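Local coordinates for protein RavA (Legionella pneumophila str. Paris, PDB 6WO6) that is of unknown biochemical function but is a Legionella effector, an elongated, mainly helical protein without beta strands that probably acts in the host cell during infection, at residues A135-A139 against K166-F171; F189-F195 against K236-F240; L221-T225 against A254-R258. The protein carries 2 engineered substitutions. All coordinates share one frame; numbering follows the deposited sequence.

Contact 1 (A135-A139 against K166-F171); sequences ALRLA and KVGHAF
With CG set anti to its own carbonyl carbon (chi1 -84°), Phe171 carries its ring across to the backbone of Leu138 and Ala139. Val167, with CG1 anti to the backbone N, is left with CG2 beside that nitrogen and in reach of Ala135 and Leu138. The two helices, 131-141 and 162-181, run in roughly the same direction here, their local axes inclined by 41° and passing within 8.5 Å. Alanines allow this. Ala135 and Ala139 lie one turn apart on the same side of their helix, and Ala170 from the other helix meets both: its CB is 3.6 Å from Ala135 O and 3.8 Å from Ala139 CB. One turn back, the methyl of Ala135 sits against the backbone of Lys166, CB to O 3.5 Å, and against Val167 CG2. Leu138 crosses Val167 at a slant and touches it through CD1. At the Ala139 end, Phe171 CE1 comes 3.7 Å from Ala139 CA, while Leu138 O lies near the ring plane, at the edge, 3.6 Å from CE1.

Helix 147-157 packs on Phe171, Phe203 lies against Ala135 and Ala170, and Lys166 sends its amine away to a salt bridge with Glu202. Leu138 O is bonded by Thr142 OG1, and Ala139 O by Arg174 NH2. No hydrogen bond joins the two segments. The buried methyls of the alanines, Val167 and Leu138 pack with the Phe171 ring on one another and on the partner backbone, so the pairing depends on close approach of the backbones rather than on directional bonds.

Contact 2 (F189-F195 against K236-F240); sequences FFSSREF and KIKGF
Phe190 and Phe195 enclose the side chain of Lys236 in a buried, mainly aromatic contact, where the short, weakly bonded helix 188-191 and the turn after it pack on the C-terminal part of helix 230-240. Beyond CG the lysine chain is extended, and it slides between the two phenylalanines. Phe195 lies face-on to it, with Lys236 CD 3.4 Å from Phe195 CE2. Phe190 turns its edge instead, putting CD2 3.8 Å from Lys236 CB. The amine at the end has three partners. Lys236 NZ donates to Phe190 O at 2.8 Å, from a position tilted 33° out of the carbonyl plane, and it makes an off-centre cation-pi contact with the Phe195 ring, 4.4 Å from the centroid. Asp232, on the same helix, supplies a salt bridge to the same NZ, so the charge has a counterion as well as a carbonyl and a ring.

Farther in, the contact is purely apolar. Phe190 crosses Ile237 and Phe240 at about right angles: CE2 is 3.6 Å from Ile237 CG1 and 3.9 Å from Phe240 CE2, the latter approach being at the edge of the Phe240 ring. Phe189 CD2 sits over the centre of the Phe190 ring and covers one of its faces. Phe240 itself stacks on Phe207, helix 162-181 packs on Phe189 and Phe190, and helix 246-265 packs on Ile237.

Ser192 OG takes the N-H of Glu194 at 3.2 Å, an ST turn within the type I beta turn from Ser192 to Phe195. Together these turns bring an aromatic ring over a lysine of helix 230-240, an off-centre cation-pi contact beside an aromatic cluster in a helical protein.

Contact 3 (L221-T225 against A254-R258); sequences LALRT and AFALR
Arg258 reaches across to the last turn of helix 214-224 and sets NH1 between two of its carbonyls, 3.2 Å from Ala222 O and 3.1 Å from Leu223 O. Both bonds are weak, each bent to 121° at the hydrogen; Leu223 O lies at the edge of the guanidinium, near its plane. The stronger partner of the group is Glu262, which forms a salt bridge with NE from the same helix as Arg258. NH2 and Thr225 O share a water, weakly held on both sides.

Thr225, the first residue to leave helical geometry, closes the turn: its N donates to Leu221 O at 2.9 Å. Its OG1 sits implausibly close to that oxygen, so a bond there is doubtful. This is a helix C-terminus met by an arginine from a neighbouring helix, and the positive charge should suit the carbonyls gathered there.

Beside the arginine, the helices touch through small residues, Ala222 CB to Ala254 CB 3.7 Å. Phe255, its CG anti to its carbonyl carbon (chi1 -75°), swings its ring beside them, with CE1 3.5 Å from Ala222 CA and Leu221 O at the ring edge. Arg230 of helix 230-240 packs on Phe255, Thr225 and Arg258.

Overall arrangement
Contacts 1 and 2 are buried, contact 1 lying nearest the centre of the chain; contact 3, its centre about 27 Å from the centre of the chain, is only partly buried. Contacts 1 and 3 use the same plan, alanines facing alanines beside a phenylalanine that leans on the partner backbone. Contact 1 is apolar across its two segments, whereas contact 3 adds an arginine at the end of a helix. Contact 2 is the most aromatic and places a lysine among the rings. Helix 162-181 of contact 1 also packs on contact 2; helix 230-240 of contact 2 packs on contact 3, whose helix 246-265 packs on Ile237 of contact 2. Successive centres are about 17 Å apart.

Contact 1 (A135-A139 against K166-F171)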
loop_
_atom_site.group_PDB
_atom_site.type_symbol
_atom_site.label_atom_id
_atom_site.label_comp_id
_atom_site.label_asym_id
_atom_site.label_seq_id
_atom_site.Cartn_x
_atom_site.Cartn_y
_atom_site.Cartn_z
ATOM N N ALA A 135 3.351 -4.176 6.062
ATOM C CA ALA A 135 4.065 -3.375 5.074
ATOM C C ALA A 135 3.156 -2.306 4.478
ATOM O O ALA A 135 3.578 -1.159 4.285
ATOM C CB ALA A 135 4.638 -4.278 3.981
ATOM N N LEU A 136 1.897 -2.659 4.202
ATOM C CA LEU A 136 0.940 -1.680 3.701
ATOM C C LEU A 136 0.713 -0.569 4.717
ATOM O O LEU A 136 0.696 0.617 4.366
ATOM C CB LEU A 136 -0.379 -2.370 3.358
ATOM C CG LEU A 136 -1.505 -1.459 2.865
ATOM C CD1 LEU A 136 -1.361 -1.169 1.380
ATOM C CD2 LEU A 136 -2.865 -2.060 3.172
ATOM N N ARG A 137 0.539 -0.936 5.990
ATOM C CA ARG A 137 0.308 0.071 7.021
ATOM C C ARG A 137 1.501 1.013 7.149
ATOM O O ARG A 137 1.334 2.237 7.258
ATOM C CB ARG A 137 0.017 -0.608 8.358
ATOM C CG ARG A 137 -0.475 0.338 9.433
ATOM C CD ARG A 137 -1.976 0.557 9.327
ATOM N NE ARG A 137 -2.422 1.696 10.124
ATOM C CZ ARG A 137 -2.550 1.681 11.448
ATOM N NH1 ARG A 137 -2.257 0.584 12.136
ATOM N NH2 ARG A 137 -2.964 2.768 12.086
ATOM N N LEU A 138 2.716 0.459 7.134
ATOM C CA LEU A 138 3.910 1.289 7.243
ATOM C C LEU A 138 4.056 2.206 6.036
ATOM O O LEU A 138 4.415 3.378 6.183
ATOM C CB LEU A 138 5.152 0.413 7.410
ATOM C CG LEU A 138 5.269 -0.377 8.717
ATOM C CD1 LEU A 138 6.581 -1.146 8.767
ATOM C CD2 LEU A 138 5.137 0.548 9.922
ATOM N N ALA A 139 3.777 1.693 4.834
ATOM C CA ALA A 139 3.810 2.550 3.654
ATOM C C ALA A 139 2.761 3.649 3.738
ATOM O O ALA A 139 2.982 4.759 3.239
ATOM C CB ALA A 139 3.609 1.716 2.389
ATOM N N LYS A 166 8.839 -7.330 1.835
ATOM C CA LYS A 166 7.521 -6.750 1.585
ATOM C C LYS A 166 7.489 -5.269 1.943
ATOM O O LYS A 166 6.843 -4.471 1.251
ATOM C CB LYS A 166 6.449 -7.513 2.364
ATOM C CG LYS A 166 6.258 -8.959 1.925
ATOM C CD LYS A 166 5.776 -9.061 0.490
ATOM C CE LYS A 166 5.696 -10.513 0.052
ATOM N NZ LYS A 166 5.451 -10.642 -1.409
ATOM N N VAL A 167 8.177 -4.881 3.020
ATOM C CA VAL A 167 8.219 -3.469 3.392
ATOM C C VAL A 167 8.939 -2.659 2.321
ATOM O O VAL A 167 8.496 -1.565 1.946
ATOM C CB VAL A 167 8.870 -3.296 4.777
ATOM C CG1 VAL A 167 9.268 -1.846 5.004
ATOM C CG2 VAL A 167 7.910 -3.749 5.858
ATOM N N GLY A 168 10.056 -3.183 1.811
ATOM C CA GLY A 168 10.720 -2.521 0.698
ATOM C C GLY A 168 9.807 -2.357 -0.505
ATOM O O GLY A 168 9.760 -1.286 -1.122
ATOM N N HIS A 169 9.052 -3.408 -0.838
ATOM C CA HIS A 169 8.165 -3.353 -1.996
ATOM C C HIS A 169 7.077 -2.296 -1.819
ATOM O O HIS A 169 6.803 -1.502 -2.732
ATOM C CB HIS A 169 7.546 -4.728 -2.234
ATOM C CG HIS A 169 8.528 -5.763 -2.684
ATOM N ND1 HIS A 169 8.254 -7.114 -2.647
ATOM C CD2 HIS A 169 9.779 -5.647 -3.191
ATOM C CE1 HIS A 169 9.295 -7.785 -3.106
ATOM N NE2 HIS A 169 10.234 -6.919 -3.443
ATOM N N ALA A 170 6.432 -2.280 -0.649
ATOM C CA ALA A 170 5.366 -1.312 -0.405
ATOM C C ALA A 170 5.902 0.114 -0.412
ATOM O O ALA A 170 5.255 1.023 -0.950
ATOM C CB ALA A 170 4.667 -1.616 0.921
ATOM N N PHE A 171 7.084 0.329 0.177
ATOM C CA PHE A 171 7.696 1.654 0.131
ATOM C C PHE A 171 7.970 2.086 -1.304
ATOM O O PHE A 171 7.741 3.247 -1.665
ATOM C CB PHE A 171 8.987 1.668 0.950
ATOM C CG PHE A 171 8.774 1.892 2.418
ATOM C CD1 PHE A 171 7.625 2.513 2.876
ATOM C CD2 PHE A 171 9.726 1.488 3.339
ATOM C CE1 PHE A 171 7.427 2.725 4.231
ATOM C CE2 PHE A 171 9.535 1.696 4.694
ATOM C CZ PHE A 171 8.383 2.315 5.140
#

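Contact 2 (F189-F195 against K236-F240)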
loop_
_atom_site.group_PDB
_atom_site.type_symbol
_atom_site.label_atom_id
_atom_site.label_comp_id
_atom_site.label_asym_id
_atom_site.label_seq_id
_atom_site.Cartn_x
_atom_site.Cartn_y
_atom_site.Cartn_z
ATOM N N PHE A 189 5.724 5.961 -14.469
ATOM C CA PHE A 189 5.332 4.979 -13.462
ATOM C C PHE A 189 5.255 3.585 -14.065
ATOM O O PHE A 189 5.627 2.596 -13.423
ATOM C CB PHE A 189 3.985 5.370 -12.845
ATOM C CG PHE A 189 3.498 4.412 -11.791
ATOM C CD1 PHE A 189 3.882 4.567 -10.468
ATOM C CD2 PHE A 189 2.661 3.356 -12.122
ATOM C CE1 PHE A 189 3.442 3.688 -9.495
ATOM C CE2 PHE A 189 2.221 2.471 -11.151
ATOM C CZ PHE A 189 2.611 2.640 -9.837
ATOM N N PHE A 190 4.784 3.491 -15.307
ATOM C CA PHE A 190 4.616 2.212 -15.982
ATOM C C PHE A 190 5.840 1.806 -16.790
ATOM O O PHE A 190 6.119 0.607 -16.913
ATOM C CB PHE A 190 3.391 2.266 -16.898
ATOM C CG PHE A 190 2.115 2.598 -16.180
ATOM C CD1 PHE A 190 1.770 3.916 -15.921
ATOM C CD2 PHE A 190 1.260 1.594 -15.761
ATOM C CE1 PHE A 190 0.594 4.223 -15.254
ATOM C CE2 PHE A 190 0.083 1.897 -15.097
ATOM C CZ PHE A 190 -0.250 3.213 -14.843
ATOM N N SER A 191 6.572 2.767 -17.346
ATOM C CA SER A 191 7.741 2.455 -18.157
ATOM C C SER A 191 9.017 2.296 -17.337
ATOM O O SER A 191 10.084 2.085 -17.922
ATOM C CB SER A 191 7.952 3.533 -19.226
ATOM O OG SER A 191 8.158 4.806 -18.638
ATOM N N SER A 192 8.937 2.388 -16.012
ATOM C CA SER A 192 10.125 2.264 -15.180
ATOM C C SER A 192 10.667 0.840 -15.215
ATOM O O SER A 192 9.918 -0.135 -15.309
ATOM C CB SER A 192 9.814 2.668 -13.736
ATOM O OG SER A 192 10.925 2.450 -12.883
ATOM N N ARG A 193 11.995 0.729 -15.143
ATOM C CA ARG A 193 12.619 -0.587 -15.074
ATOM C C ARG A 193 12.249 -1.312 -13.787
ATOM O O ARG A 193 12.221 -2.548 -13.758
ATOM C CB ARG A 193 14.137 -0.455 -15.195
ATOM N N GLU A 194 11.950 -0.569 -12.722
ATOM C CA GLU A 194 11.595 -1.149 -11.434
ATOM C C GLU A 194 10.117 -1.502 -11.327
ATOM O O GLU A 194 9.663 -1.853 -10.231
ATOM C CB GLU A 194 11.970 -0.188 -10.300
ATOM C CG GLU A 194 12.894 0.949 -10.710
ATOM C CD GLU A 194 14.298 0.482 -11.040
ATOM O OE1 GLU A 194 14.746 -0.527 -10.454
ATOM O OE2 GLU A 194 14.951 1.123 -11.891
ATOM N N PHE A 195 9.360 -1.414 -12.420
ATOM C CA PHE A 195 7.932 -1.697 -12.354
ATOM C C PHE A 195 7.696 -3.172 -12.059
ATOM O O PHE A 195 8.208 -4.052 -12.760
ATOM C CB PHE A 195 7.232 -1.309 -13.654
ATOM C CG PHE A 195 5.754 -1.570 -13.631
ATOM C CD1 PHE A 195 4.878 -0.622 -13.129
ATOM C CD2 PHE A 195 5.241 -2.774 -14.085
ATOM C CE1 PHE A 195 3.519 -0.867 -13.091
ATOM C CE2 PHE A 195 3.885 -3.026 -14.045
ATOM C CZ PHE A 195 3.022 -2.071 -13.551
ATOM N N LYS A 236 -1.451 -2.826 -17.864
ATOM C CA LYS A 236 -1.005 -2.802 -16.473
ATOM C C LYS A 236 -2.092 -2.265 -15.546
ATOM O O LYS A 236 -2.320 -2.818 -14.458
ATOM C CB LYS A 236 0.278 -1.982 -16.353
ATOM C CG LYS A 236 1.501 -2.750 -16.837
ATOM C CD LYS A 236 2.711 -1.863 -17.054
ATOM C CE LYS A 236 3.883 -2.686 -17.564
ATOM N NZ LYS A 236 5.054 -1.839 -17.908
ATOM N N ILE A 237 -2.785 -1.200 -15.961
ATOM C CA ILE A 237 -3.884 -0.675 -15.149
ATOM C C ILE A 237 -4.954 -1.744 -14.957
ATOM O O ILE A 237 -5.396 -2.009 -13.833
ATOM C CB ILE A 237 -4.464 0.602 -15.778
ATOM C CG1 ILE A 237 -3.414 1.714 -15.783
ATOM C CG2 ILE A 237 -5.706 1.046 -15.022
ATOM C CD1 ILE A 237 -3.789 2.899 -16.639
ATOM N N LYS A 238 -5.375 -2.389 -16.049
ATOM C CA LYS A 238 -6.325 -3.492 -15.923
ATOM C C LYS A 238 -5.748 -4.649 -15.121
ATOM O O LYS A 238 -6.505 -5.490 -14.626
ATOM C CB LYS A 238 -6.774 -3.971 -17.307
ATOM C CG LYS A 238 -8.017 -3.257 -17.824
ATOM C CD LYS A 238 -7.752 -2.551 -19.143
ATOM C CE LYS A 238 -8.214 -3.378 -20.336
ATOM N NZ LYS A 238 -9.701 -3.474 -20.413
ATOM N N GLY A 239 -4.431 -4.707 -14.978
ATOM C CA GLY A 239 -3.802 -5.733 -14.178
ATOM C C GLY A 239 -3.923 -5.505 -12.685
ATOM O O GLY A 239 -4.208 -6.448 -11.940
ATOM N N PHE A 240 -3.695 -4.276 -12.216
ATOM C CA PHE A 240 -3.803 -4.009 -10.782
ATOM C C PHE A 240 -5.011 -3.151 -10.407
ATOM O O PHE A 240 -5.130 -2.749 -9.244
ATOM C CB PHE A 240 -2.508 -3.385 -10.240
ATOM C CG PHE A 240 -2.225 -1.994 -10.737
ATOM C CD1 PHE A 240 -2.773 -0.888 -10.106
ATOM C CD2 PHE A 240 -1.378 -1.790 -11.814
ATOM C CE1 PHE A 240 -2.508 0.391 -10.557
ATOM C CE2 PHE A 240 -1.106 -0.510 -12.267
ATOM C CZ PHE A 240 -1.670 0.581 -11.634
#

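Contact 3 (L221-T225 against A254-R258)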
loop_
_atom_site.group_PDB
_atom_site.type_symbol
_atom_site.label_atom_id
_atom_site.label_comp_id
_atom_site.label_asym_id
_atom_site.label_seq_id
_atom_site.Cartn_x
_atom_site.Cartn_y
_atom_site.Cartn_z
ATOM N N LEU A 221 -1.582 11.273 -18.905
ATOM C CA LEU A 221 -1.185 10.049 -19.590
ATOM C C LEU A 221 -1.428 10.163 -21.088
ATOM O O LEU A 221 -0.531 9.897 -21.895
ATOM C CB LEU A 221 -1.941 8.851 -19.014
ATOM C CG LEU A 221 -1.402 8.262 -17.711
ATOM C CD1 LEU A 221 -2.307 7.146 -17.211
ATOM C CD2 LEU A 221 0.014 7.758 -17.915
ATOM N N ALA A 222 -2.641 10.561 -21.478
ATOM C CA ALA A 222 -2.945 10.728 -22.896
ATOM C C ALA A 222 -2.014 11.737 -23.552
ATOM O O ALA A 222 -1.687 11.598 -24.736
ATOM C CB ALA A 222 -4.402 11.155 -23.077
ATOM N N LEU A 223 -1.566 12.744 -22.801
ATOM C CA LEU A 223 -0.712 13.770 -23.391
ATOM C C LEU A 223 0.734 13.296 -23.549
ATOM O O LEU A 223 1.338 13.491 -24.610
ATOM C CB LEU A 223 -0.770 15.045 -22.548
ATOM C CG LEU A 223 0.067 16.221 -23.055
ATOM C CD1 LEU A 223 -0.337 16.597 -24.473
ATOM C CD2 LEU A 223 -0.061 17.415 -22.121
ATOM N N ARG A 224 1.306 12.667 -22.515
ATOM C CA ARG A 224 2.745 12.418 -22.491
ATOM C C ARG A 224 3.146 10.981 -22.812
ATOM O O ARG A 224 4.325 10.742 -23.095
ATOM C CB ARG A 224 3.327 12.789 -21.120
ATOM C CG ARG A 224 2.713 14.024 -20.476
ATOM C CD ARG A 224 3.186 15.329 -21.099
ATOM N NE ARG A 224 2.605 16.480 -20.408
ATOM C CZ ARG A 224 3.192 17.130 -19.406
ATOM N NH1 ARG A 224 4.390 16.754 -18.979
ATOM N NH2 ARG A 224 2.582 18.160 -18.832
ATOM N N THR A 225 2.225 10.024 -22.769
ATOM C CA THR A 225 2.599 8.635 -23.032
ATOM C C THR A 225 3.006 8.466 -24.492
ATOM O O THR A 225 2.307 8.955 -25.385
ATOM C CB THR A 225 1.445 7.681 -22.709
ATOM O OG1 THR A 225 0.973 7.925 -21.380
ATOM C CG2 THR A 225 1.898 6.232 -22.818
ATOM N N ALA A 254 -9.509 8.926 -22.524
ATOM C CA ALA A 254 -8.600 10.011 -22.881
ATOM C C ALA A 254 -7.742 9.633 -24.081
ATOM O O ALA A 254 -7.516 10.458 -24.977
ATOM C CB ALA A 254 -7.722 10.381 -21.686
ATOM N N PHE A 255 -7.251 8.391 -24.117
ATOM C CA PHE A 255 -6.564 7.919 -25.317
ATOM C C PHE A 255 -7.473 8.008 -26.539
ATOM O O PHE A 255 -7.045 8.452 -27.615
ATOM C CB PHE A 255 -6.077 6.484 -25.120
ATOM C CG PHE A 255 -4.864 6.364 -24.243
ATOM C CD1 PHE A 255 -3.887 7.347 -24.243
ATOM C CD2 PHE A 255 -4.698 5.261 -23.417
ATOM C CE1 PHE A 255 -2.764 7.230 -23.433
ATOM C CE2 PHE A 255 -3.579 5.142 -22.608
ATOM C CZ PHE A 255 -2.613 6.128 -22.616
ATOM N N ALA A 256 -8.735 7.591 -26.388
ATOM C CA ALA A 256 -9.680 7.662 -27.501
ATOM C C ALA A 256 -9.890 9.099 -27.960
ATOM O O ALA A 256 -9.971 9.367 -29.165
ATOM C CB ALA A 256 -11.014 7.031 -27.102
ATOM N N LEU A 257 -9.983 10.037 -27.014
ATOM C CA LEU A 257 -10.183 11.438 -27.374
ATOM C C LEU A 257 -8.979 11.995 -28.118
ATOM O O LEU A 257 -9.135 12.764 -29.075
ATOM C CB LEU A 257 -10.464 12.275 -26.127
ATOM C CG LEU A 257 -10.504 13.788 -26.364
ATOM C CD1 LEU A 257 -11.622 14.157 -27.324
ATOM C CD2 LEU A 257 -10.643 14.541 -25.052
ATOM N N ARG A 258 -7.766 11.635 -27.686
ATOM C CA ARG A 258 -6.582 12.062 -28.427
ATOM C C ARG A 258 -6.584 11.491 -29.841
ATOM O O ARG A 258 -6.244 12.194 -30.804
ATOM C CB ARG A 258 -5.310 11.657 -27.686
ATOM C CG ARG A 258 -4.084 11.607 -28.582
ATOM C CD ARG A 258 -2.847 12.122 -27.878
ATOM N NE ARG A 258 -1.649 11.918 -28.684
ATOM C CZ ARG A 258 -0.438 12.347 -28.348
ATOM N NH1 ARG A 258 -0.260 13.017 -27.217
ATOM N NH2 ARG A 258 0.594 12.109 -29.143
HETATM O O HOH W 1 3.550 11.523 -27.375
#